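Local coordinates for uncharacterized protein (Bacteroides caccae, PDB 3NO2) that is of unknown function but folds as a six-bladed beta-propeller and shows sequence kinship with Mal s 1-like allergenic proteins, at residues T81-P86 against F127-K132; P167-F172 against V215-P220; L226-W231 against Q245-D250. All coordinates share one frame; numbering follows the deposited sequence.

How the contacts relate
The three contacts follow one another along the chain, and none nests in or crosses another. Contact 1 (81-86 with 127-132) closes a loop of 40 residues and joins the first strand of one propeller blade to the start of the next. Contact 2 (167-172 with 215-220) closes a similar loop of 42 residues between two later blades. The two touch where Q129 OE1 meets S169 OG at 2.7 Å, which links the loop before strand 131-132 to the inner strand of the next blade. Contact 3 (226-231 with 245-250) closes a shorter loop of 13 residues inside a single blade. Its strand 226-231 pairs with strand 214-220 of contact 2, so the last two contacts share a sheet.

Contact 1: residues T81-P86 against F127-K132; sequences TARILP and FRQINK
T81 lies beside Q129, CA to CA 4.6 Å, and from there the two segments run nearly parallel, 8° apart in direction. The backbones separate further on, and side chains bridge them. T81 OG1 is gripped twice. It accepts an almost straight bond from I130 N (2.9 Å) and donates to R128 O (2.7 Å). With chi1 at -64°, OG1 sits beside its own backbone N, within reach of both partners. The methyl CG2 rests against I130 O.

R83 grips the carbonyl of I130 side-on. Its NE (2.8 Å) and NH2 (3.1 Å) both donate to I130 O. NE lies in the carbonyl plane, on a lone pair of I130 O; NH2 stands above that plane. The oxygen lies at the guanidinium edge. N131 covers one guanidinium face: its CG sits 3.4 Å above the plane, over the centre, and the amide and guanidinium planes are only 7° apart. N131 OD1 accepts K132 N, and ND2 is bonded to S170 O, so the stacked amide is fixed from both ends. At the far end L85 CD2 meets K132 CB at 3.9 Å, and the two side chains cross at about a right angle. K132 NZ continues to a salt bridge with E103.

The inner strand 78-84 of one blade meets the loop leading into the inner strand 131-132 of the next. The T81 hydroxyl and the R83 guanidinium bond to the backbone of 127-132 and satisfy buried carbonyls there. The positive charge of R83 would probably polarise I130 C=O.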
# COMPACT_ATOMS: atom_id res chain seq x y z
N THR A 81 4.48 -1.67 -6.31
CA THR A 81 4.13 -0.31 -5.98
C THR A 81 3.33 0.31 -7.10
O THR A 81 3.68 0.16 -8.27
CB THR A 81 5.41 0.54 -5.79
OG1 THR A 81 6.19 0.08 -4.68
CG2 THR A 81 5.12 2.02 -5.59
N ALA A 82 2.30 1.07 -6.74
CA ALA A 82 1.54 1.88 -7.69
C ALA A 82 0.77 2.94 -6.89
O ALA A 82 -0.21 2.61 -6.23
CB ALA A 82 0.62 1.02 -8.51
N ARG A 83 1.20 4.20 -6.93
CA ARG A 83 0.55 5.29 -6.21
C ARG A 83 0.52 6.53 -7.09
O ARG A 83 1.24 6.64 -8.08
CB ARG A 83 1.25 5.59 -4.88
CG ARG A 83 2.65 6.13 -5.06
CD ARG A 83 3.26 6.61 -3.78
NE ARG A 83 3.48 5.55 -2.83
CZ ARG A 83 2.80 5.37 -1.70
NH1 ARG A 83 1.83 6.19 -1.35
NH2 ARG A 83 3.14 4.39 -0.90
N ILE A 84 -0.34 7.47 -6.72
CA ILE A 84 -0.36 8.81 -7.31
C ILE A 84 0.32 9.76 -6.34
O ILE A 84 -0.07 9.84 -5.15
CB ILE A 84 -1.78 9.24 -7.63
CG1 ILE A 84 -2.43 8.27 -8.63
CG2 ILE A 84 -1.79 10.71 -8.12
CD1 ILE A 84 -1.82 8.23 -10.04
N LEU A 85 1.36 10.42 -6.81
CA LEU A 85 2.11 11.36 -6.02
C LEU A 85 1.32 12.68 -5.86
O LEU A 85 0.39 12.95 -6.62
CB LEU A 85 3.42 11.67 -6.73
CG LEU A 85 4.39 10.50 -6.86
CD1 LEU A 85 5.55 10.90 -7.75
CD2 LEU A 85 4.86 10.01 -5.47
N PRO A 86 1.67 13.47 -4.86
CA PRO A 86 1.04 14.81 -4.73
C PRO A 86 1.08 15.67 -5.98
O PRO A 86 0.13 16.46 -6.18
CB PRO A 86 1.82 15.45 -3.58
CG PRO A 86 2.30 14.26 -2.75
CD PRO A 86 2.55 13.13 -3.73
N PHE A 127 10.09 -5.50 -1.54
CA PHE A 127 9.15 -4.49 -1.07
C PHE A 127 7.76 -4.70 -1.62
O PHE A 127 7.50 -5.48 -2.56
CB PHE A 127 9.65 -3.09 -1.41
CG PHE A 127 9.93 -2.88 -2.87
CD1 PHE A 127 8.92 -2.59 -3.79
CD2 PHE A 127 11.24 -3.02 -3.35
CE1 PHE A 127 9.24 -2.37 -5.15
CE2 PHE A 127 11.52 -2.79 -4.68
CZ PHE A 127 10.53 -2.48 -5.54
N ARG A 128 6.82 -3.94 -1.03
CA ARG A 128 5.48 -3.80 -1.57
C ARG A 128 5.29 -2.34 -1.98
O ARG A 128 5.46 -2.03 -3.19
CB ARG A 128 4.43 -4.33 -0.60
CG ARG A 128 4.57 -5.82 -0.37
CD ARG A 128 4.25 -6.66 -1.60
NE ARG A 128 4.45 -8.09 -1.35
CZ ARG A 128 5.58 -8.75 -1.44
NH1 ARG A 128 6.68 -8.16 -1.85
NH2 ARG A 128 5.62 -10.02 -1.04
N GLN A 129 5.01 -1.40 -1.06
CA GLN A 129 4.67 -0.03 -1.42
C GLN A 129 5.80 0.95 -1.07
O GLN A 129 5.96 1.35 0.08
CB GLN A 129 3.41 0.42 -0.69
CG GLN A 129 2.21 -0.49 -0.89
CD GLN A 129 0.89 0.20 -0.52
OE1 GLN A 129 0.86 1.20 0.21
NE2 GLN A 129 -0.23 -0.34 -1.00
N ILE A 130 6.57 1.33 -2.07
CA ILE A 130 7.54 2.40 -1.99
C ILE A 130 6.79 3.74 -1.98
O ILE A 130 5.69 3.86 -2.50
CB ILE A 130 8.52 2.29 -3.16
CG1 ILE A 130 9.38 1.04 -3.01
CG2 ILE A 130 9.39 3.55 -3.30
CD1 ILE A 130 10.40 0.78 -4.17
N ASN A 131 7.37 4.74 -1.33
CA ASN A 131 6.83 6.09 -1.26
C ASN A 131 7.99 7.09 -1.52
O ASN A 131 9.14 6.72 -1.61
CB ASN A 131 6.13 6.31 0.10
CG ASN A 131 5.03 7.33 0.03
OD1 ASN A 131 4.90 8.10 -0.93
ND2 ASN A 131 4.15 7.29 1.02
N LYS A 132 7.63 8.35 -1.71
CA LYS A 132 8.55 9.44 -2.04
C LYS A 132 8.43 10.49 -0.94
O LYS A 132 7.32 10.91 -0.64
CB LYS A 132 8.20 9.98 -3.40
CG LYS A 132 9.22 11.02 -3.93
CD LYS A 132 8.86 11.49 -5.34
CE LYS A 132 9.88 12.45 -5.87
NZ LYS A 132 9.56 12.88 -7.28

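Contact 2: residues P167-F172 against V215-P220; sequences PFSSAF and VAQLFP
F168 lays one face of its ring over A216. This is a CH-pi contact: A216 CB is 3.9 Å from the ring centroid and 15° off the ring normal, displaced toward the rim. CG of F168 is anti to the backbone N (chi1 177°), which turns CG toward A216. F168 CE2 comes within 3.4 Å of Q217 N. F168 also touches N40 and R128, and it lies near a bound citrate that probably came from the crystallisation liquor.

A second apolar contact lies further along the strands. A171 CB is pressed against P220 CD at 3.5 Å, tighter than usual for two carbons. Two contacts are to backbone carbonyls. A171 CB is also 3.5 Å from L218 O, and P220 CG approaches F172 O.

Strands 169-172 and 215-220 run in the same direction, 11° apart, with their axes 6.5 Å apart at the closest. Each is the first strand of its own four-stranded antiparallel blade, so the contact joins neighbouring blades near the middle of the propeller.

Polar links are indirect. One water donates to S169 OG (2.8 Å) and accepts from L218 N (2.9 Å), bridging the two strands. S169 OG is also bonded to Q129 OE1. Q217 OE1 takes bonds from Q129 NE2, T270 OG1 and I271 N.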
# COMPACT_ATOMS: atom_id res chain seq x y z
N PRO A 167 7.95 -5.10 6.71
CA PRO A 167 7.45 -3.74 6.40
C PRO A 167 6.84 -3.66 4.99
O PRO A 167 7.44 -4.11 4.02
CB PRO A 167 8.67 -2.88 6.54
CG PRO A 167 9.49 -3.63 7.62
CD PRO A 167 9.27 -5.07 7.35
N PHE A 168 5.63 -3.09 4.92
CA PHE A 168 4.77 -3.13 3.74
C PHE A 168 4.59 -1.80 3.02
O PHE A 168 4.43 -1.79 1.79
CB PHE A 168 3.40 -3.71 4.18
CG PHE A 168 2.37 -3.75 3.08
CD1 PHE A 168 2.27 -4.86 2.24
CD2 PHE A 168 1.51 -2.70 2.84
CE1 PHE A 168 1.34 -4.91 1.20
CE2 PHE A 168 0.61 -2.76 1.80
CZ PHE A 168 0.55 -3.84 0.98
N SER A 169 4.59 -0.68 3.74
CA SER A 169 4.26 0.60 3.17
C SER A 169 4.64 1.70 4.13
O SER A 169 4.94 1.40 5.33
CB SER A 169 2.76 0.65 2.87
OG SER A 169 2.40 1.89 2.26
N SER A 170 4.61 2.94 3.67
CA SER A 170 4.74 4.11 4.54
C SER A 170 3.68 5.12 4.11
O SER A 170 3.26 5.15 2.96
CB SER A 170 6.14 4.71 4.43
OG SER A 170 6.42 5.25 3.18
N ALA A 171 3.31 5.97 5.04
CA ALA A 171 2.38 7.07 4.76
C ALA A 171 2.73 8.25 5.65
O ALA A 171 3.17 8.10 6.78
CB ALA A 171 0.91 6.67 5.02
N PHE A 172 2.56 9.46 5.13
CA PHE A 172 2.98 10.66 5.84
C PHE A 172 1.85 11.25 6.67
O PHE A 172 0.67 11.20 6.32
CB PHE A 172 3.47 11.67 4.81
CG PHE A 172 4.65 11.18 4.07
CD1 PHE A 172 5.88 11.03 4.71
CD2 PHE A 172 4.55 10.82 2.73
CE1 PHE A 172 6.98 10.54 4.00
CE2 PHE A 172 5.64 10.32 2.04
CZ PHE A 172 6.84 10.18 2.67
N VAL A 215 -0.39 -6.14 9.03
CA VAL A 215 -0.68 -4.70 8.94
C VAL A 215 -0.16 -4.24 7.57
O VAL A 215 1.06 -4.13 7.35
CB VAL A 215 -0.13 -3.88 10.09
CG1 VAL A 215 -0.40 -2.39 9.88
CG2 VAL A 215 -0.72 -4.38 11.40
N ALA A 216 -1.10 -4.07 6.64
CA ALA A 216 -0.85 -3.69 5.23
C ALA A 216 -1.03 -2.15 5.13
O ALA A 216 -0.63 -1.40 6.03
CB ALA A 216 -1.68 -4.52 4.27
N GLN A 217 -1.64 -1.63 4.08
CA GLN A 217 -1.60 -0.19 3.89
C GLN A 217 -2.30 0.56 5.01
O GLN A 217 -3.41 0.18 5.47
CB GLN A 217 -2.22 0.21 2.55
CG GLN A 217 -1.92 1.65 2.15
CD GLN A 217 -2.37 1.99 0.74
OE1 GLN A 217 -2.75 1.09 -0.02
NE2 GLN A 217 -2.24 3.26 0.35
N LEU A 218 -1.68 1.67 5.38
CA LEU A 218 -2.20 2.66 6.32
C LEU A 218 -2.53 3.92 5.53
O LEU A 218 -1.70 4.37 4.72
CB LEU A 218 -1.12 2.97 7.36
CG LEU A 218 -0.54 1.77 8.12
CD1 LEU A 218 0.64 2.27 9.00
CD2 LEU A 218 -1.59 1.07 8.95
N PHE A 219 -3.71 4.50 5.76
CA PHE A 219 -4.13 5.66 5.03
C PHE A 219 -4.60 6.73 6.02
O PHE A 219 -5.72 6.70 6.52
CB PHE A 219 -5.23 5.35 3.99
CG PHE A 219 -5.32 6.38 2.91
CD1 PHE A 219 -5.95 7.57 3.14
CD2 PHE A 219 -4.75 6.12 1.70
CE1 PHE A 219 -5.99 8.54 2.10
CE2 PHE A 219 -4.78 7.09 0.68
CZ PHE A 219 -5.37 8.27 0.93
N PRO A 220 -3.71 7.68 6.30
CA PRO A 220 -4.09 8.79 7.23
C PRO A 220 -5.20 9.67 6.69
O PRO A 220 -5.24 9.92 5.49
CB PRO A 220 -2.78 9.60 7.34
CG PRO A 220 -1.69 8.60 7.08
CD PRO A 220 -2.24 7.67 6.02
O HOH W 1 0.81 2.87 4.35

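Contact 3: residues L226-W231 against Q245-D250; sequences LYICNW and QLVEID
L226 and I249 face each other as an antiparallel hydrogen-bonded pair, with L226 N to I249 O and I249 N to L226 O both 2.9 Å. I228 and V247 form the next such pair. Here I228 N reaches V247 O at 2.9 Å, and V247 N bonds back to I228 O. N230 N adds a last bond to Q245 O.

On the face that bears L226 and I228 the contact is aliphatic. L226 CB meets I249 CG1, I228 CB meets V247 CG2 at 3.9 Å, and I228 CD1 reaches I249 CD1 at 4.0 Å. On the other face Y227 CD1 packs on E248 CB at 3.9 Å, with the ring and carboxylate planes 63° apart. L246 CD1 lies 3.4 Å from I228 O and near C229 SG.

The next shell holds these groups in place. K22 NZ makes a salt bridge to E248 OE1 and a hydrogen bond to Y227 OH, so one lysine fixes both polar ends. N230 OD1 accepts F213 N. Q245 and L246 both face L259 on the neighbouring strand 255-259, a classic beta bulge.

Strands 226-231 and 246-249 are the two middle strands of a four-stranded antiparallel sheet, between 214-220 and 255-259, as in a beta-propeller blade.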
# COMPACT_ATOMS: atom_id res chain seq x y z
N LEU A 226 -7.33 7.07 10.77
CA LEU A 226 -6.48 6.22 9.95
C LEU A 226 -7.27 4.99 9.46
O LEU A 226 -7.90 4.32 10.27
CB LEU A 226 -5.31 5.72 10.84
CG LEU A 226 -4.19 4.93 10.21
CD1 LEU A 226 -3.41 5.83 9.23
CD2 LEU A 226 -3.22 4.36 11.25
N TYR A 227 -7.19 4.68 8.17
CA TYR A 227 -7.56 3.36 7.68
C TYR A 227 -6.41 2.40 7.84
O TYR A 227 -5.26 2.76 7.53
CB TYR A 227 -7.98 3.37 6.21
CG TYR A 227 -9.25 4.12 5.87
CD1 TYR A 227 -10.46 3.85 6.47
CD2 TYR A 227 -9.24 5.08 4.89
CE1 TYR A 227 -11.60 4.56 6.14
CE2 TYR A 227 -10.38 5.79 4.56
CZ TYR A 227 -11.55 5.53 5.18
OH TYR A 227 -12.72 6.23 4.84
N ILE A 228 -6.72 1.19 8.28
CA ILE A 228 -5.75 0.10 8.40
C ILE A 228 -6.31 -1.08 7.63
O ILE A 228 -7.38 -1.60 7.95
CB ILE A 228 -5.49 -0.29 9.86
CG1 ILE A 228 -5.07 0.92 10.68
CG2 ILE A 228 -4.48 -1.45 9.92
CD1 ILE A 228 -5.03 0.64 12.20
N CYS A 229 -5.56 -1.56 6.64
CA CYS A 229 -5.85 -2.77 5.90
C CYS A 229 -5.30 -3.97 6.71
O CYS A 229 -4.11 -4.08 6.92
CB CYS A 229 -5.26 -2.75 4.51
SG CYS A 229 -5.87 -1.40 3.47
N ASN A 230 -6.23 -4.78 7.21
CA ASN A 230 -5.93 -5.84 8.17
C ASN A 230 -5.95 -7.20 7.50
O ASN A 230 -6.92 -7.94 7.57
CB ASN A 230 -6.99 -5.78 9.28
CG ASN A 230 -6.65 -6.63 10.48
OD1 ASN A 230 -5.47 -6.87 10.74
ND2 ASN A 230 -7.66 -7.13 11.20
N TRP A 231 -4.86 -7.50 6.78
CA TRP A 231 -4.84 -8.60 5.82
C TRP A 231 -4.61 -9.92 6.55
O TRP A 231 -3.66 -10.06 7.36
CB TRP A 231 -3.73 -8.30 4.79
CG TRP A 231 -3.67 -9.26 3.63
CD1 TRP A 231 -4.41 -9.23 2.48
CD2 TRP A 231 -2.80 -10.39 3.48
NE1 TRP A 231 -4.07 -10.25 1.65
CE2 TRP A 231 -3.08 -10.97 2.23
CE3 TRP A 231 -1.79 -10.92 4.26
CZ2 TRP A 231 -2.39 -12.07 1.76
CZ3 TRP A 231 -1.10 -12.06 3.78
CH2 TRP A 231 -1.41 -12.60 2.58
N GLN A 245 -11.67 -6.95 7.75
CA GLN A 245 -10.73 -6.77 6.69
C GLN A 245 -10.11 -5.38 6.66
O GLN A 245 -8.96 -5.19 6.22
CB GLN A 245 -11.35 -7.04 5.33
CG GLN A 245 -11.76 -8.47 5.03
CD GLN A 245 -12.90 -8.98 5.87
OE1 GLN A 245 -13.89 -8.25 6.07
NE2 GLN A 245 -12.79 -10.21 6.40
N LEU A 246 -10.85 -4.40 7.12
CA LEU A 246 -10.51 -3.00 7.00
C LEU A 246 -11.15 -2.29 8.19
O LEU A 246 -12.31 -2.53 8.50
CB LEU A 246 -11.04 -2.44 5.67
CG LEU A 246 -10.90 -0.95 5.48
CD1 LEU A 246 -9.42 -0.57 5.38
CD2 LEU A 246 -11.69 -0.45 4.23
N VAL A 247 -10.37 -1.46 8.89
CA VAL A 247 -10.89 -0.60 9.96
C VAL A 247 -10.53 0.83 9.72
O VAL A 247 -9.49 1.15 9.10
CB VAL A 247 -10.41 -1.03 11.37
CG1 VAL A 247 -10.89 -2.45 11.70
CG2 VAL A 247 -8.90 -0.91 11.54
N GLU A 248 -11.36 1.71 10.26
CA GLU A 248 -11.04 3.12 10.47
C GLU A 248 -10.90 3.29 11.97
O GLU A 248 -11.83 2.96 12.73
CB GLU A 248 -12.13 4.05 9.96
CG GLU A 248 -11.80 5.52 10.15
CD GLU A 248 -12.93 6.44 9.72
OE1 GLU A 248 -13.96 5.96 9.17
OE2 GLU A 248 -12.78 7.64 9.97
N ILE A 249 -9.75 3.81 12.41
CA ILE A 249 -9.56 4.19 13.80
C ILE A 249 -9.57 5.71 13.86
O ILE A 249 -9.13 6.41 12.94
CB ILE A 249 -8.31 3.56 14.48
CG1 ILE A 249 -7.03 3.95 13.77
CG2 ILE A 249 -8.47 2.01 14.60
CD1 ILE A 249 -5.77 3.70 14.63
N ASP A 250 -10.05 6.23 14.97
CA ASP A 250 -10.00 7.66 15.24
C ASP A 250 -8.67 7.99 15.92
O ASP A 250 -7.83 7.12 16.17
CB ASP A 250 -11.25 8.12 16.04
CG ASP A 250 -11.32 7.61 17.43
OD1 ASP A 250 -10.39 7.01 17.97
OD2 ASP A 250 -12.43 7.83 18.02